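Local coordinates for O-succinylhomoserine sulfhydrylase (Mycobacterium tuberculosis, PDB 3NDN), which uses pyridoxal 5'-phosphate to make L-homocysteine from O-succinyl-L-homoserine and hydrogen sulfide, a step of methionine biosynthesis, at the interface of chains A and B. Sequence-based numbering; all coordinates share one arbitrary frame. Chains: chain A/B, O-succinylhomoserine sulfhydrylase.

The interface of chains A and B. Residues chain A 57-60, 62; chain B 345, 348-349, 356.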
loop_
_atom_site.group_PDB
_atom_site.type_symbol
_atom_site.label_atom_id
_atom_site.label_comp_id
_atom_site.label_asym_id
_atom_site.label_seq_id
_atom_site.Cartn_x
_atom_site.Cartn_y
_atom_site.Cartn_z
ATOM N N GLY A 57 20.272 19.656 6.368
ATOM C CA GLY A 57 20.300 21.119 6.216
ATOM C C GLY A 57 21.644 21.734 5.836
ATOM O O GLY A 57 21.687 22.824 5.257
ATOM N N SER A 58 22.740 21.038 6.149
ATOM C CA SER A 58 24.086 21.544 5.889
ATOM C C SER A 58 25.093 20.395 5.859
ATOM O O SER A 58 24.791 19.287 6.309
ATOM C CB SER A 58 24.492 22.593 6.935
ATOM O OG SER A 58 24.746 22.012 8.209
ATOM N N ALA A 59 26.276 20.655 5.316
ATOM C CA ALA A 59 27.340 19.644 5.299
ATOM C C ALA A 59 27.796 19.238 6.715
ATOM O O ALA A 59 28.092 18.066 6.946
ATOM C CB ALA A 59 28.512 20.122 4.463
ATOM N N ALA A 60 27.842 20.203 7.645
ATOM C CA ALA A 60 28.170 19.930 9.055
ATOM C C ALA A 60 27.182 18.955 9.719
ATOM O O ALA A 60 27.605 18.073 10.469
ATOM C CB ALA A 60 28.265 21.216 9.856
ATOM N N ALA A 62 25.367 16.674 8.087
ATOM C CA ALA A 62 25.603 15.375 7.453
ATOM C C ALA A 62 26.782 14.649 8.123
ATOM O O ALA A 62 26.708 13.446 8.376
ATOM C CB ALA A 62 25.856 15.542 5.950
ATOM N N PHE B 345 32.591 22.466 2.022
ATOM C CA PHE B 345 31.405 22.723 2.843
ATOM C C PHE B 345 30.620 23.938 2.343
ATOM O O PHE B 345 29.387 23.923 2.356
ATOM C CB PHE B 345 31.776 22.874 4.327
ATOM C CG PHE B 345 31.810 21.564 5.096
ATOM C CD1 PHE B 345 32.191 20.372 4.479
ATOM C CD2 PHE B 345 31.502 21.540 6.456
ATOM C CE1 PHE B 345 32.227 19.168 5.210
ATOM C CE2 PHE B 345 31.535 20.347 7.192
ATOM C CZ PHE B 345 31.901 19.169 6.573
ATOM N N LEU B 348 28.565 22.880 -0.904
ATOM C CA LEU B 348 27.376 22.102 -0.538
ATOM C C LEU B 348 26.273 23.005 0.031
ATOM O O LEU B 348 25.117 22.915 -0.382
ATOM C CB LEU B 348 27.718 20.981 0.445
ATOM C CG LEU B 348 27.919 19.590 -0.176
ATOM C CD1 LEU B 348 29.120 19.576 -1.112
ATOM C CD2 LEU B 348 28.060 18.513 0.893
ATOM N N ASP B 349 26.662 23.908 0.932
ATOM C CA ASP B 349 25.706 24.764 1.633
ATOM C C ASP B 349 25.103 25.873 0.751
ATOM O O ASP B 349 24.117 26.508 1.147
ATOM C CB ASP B 349 26.352 25.351 2.888
ATOM C CG ASP B 349 26.660 24.290 3.957
ATOM O OD1 ASP B 349 26.109 23.171 3.912
ATOM O OD2 ASP B 349 27.464 24.585 4.860
ATOM N N ILE B 356 21.319 17.907 -0.158
ATOM C CA ILE B 356 22.474 17.240 0.505
ATOM C C ILE B 356 22.040 15.855 1.052
ATOM O O ILE B 356 21.243 15.780 1.983
ATOM C CB ILE B 356 23.088 18.095 1.655
ATOM C CG1 ILE B 356 23.618 19.440 1.129
ATOM C CG2 ILE B 356 24.221 17.329 2.381
ATOM C CD1 ILE B 356 23.888 20.461 2.225
HETATM O O HOH W 1 28.073 23.195 7.109
#
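OD1 of B:Asp349 accepts a hydrogen bond from the backbone N of A:Ala59 at 2.9 Å, with 159° at the hydrogen, through the syn lone pair, the one turned toward OD2. The carboxylate thereby caps the N-terminus of helix 59-66 of the other subunit. Its second oxygen serves the next amide of the helix through a water: OD2 of B:Asp349 lies 2.7 Å from water 1, which in turn is 3.0 Å from the backbone N of A:Ala60. OD1 directly and OD2 through the water thus serve successive N-H groups of the first helical turn, where the positive end of the helix dipole would be expected to favour a negative charge on the acid. CG of B:Asp349 stands anti to its own carbonyl carbon and beside the backbone N (chi1 -67°), which carries the carboxylate out from helix 340-350 toward A:Ser58 and A:Ala59. CB of A:Ser58 lies 3.5 Å from OD1 of B:Asp349, while its hydroxyl OG turns away from the carboxylate.

Next to this cap, the methyl CB of A:Ala59 points onto one face of the B:Phe345 ring, almost over its centre and 3.6 Å from the centroid, a CH-pi contact. CD2 of B:Leu348 meets the same methyl at 3.9 Å, so that the alanine packs against two side chains of one helix. CE2 of the B:Phe345 ring also comes 3.9 Å from CA of A:Ala60. From strand 355-356, the tip CD1 of B:Ile356 touches CA of A:Ser58 at 3.8 Å, packing against the backbone just ahead of the helix. Polar capping and apolar packing together would be expected to hold the start of the short helix in place.

The site belongs to the two-fold interface of the homotetrameric enzyme: the start of helix 59-66, in an N-terminal segment of chain A extending over its neighbour, docks against helix 340-350 and strand 355-356 of chain B, and the exchanged chains repeat the contact.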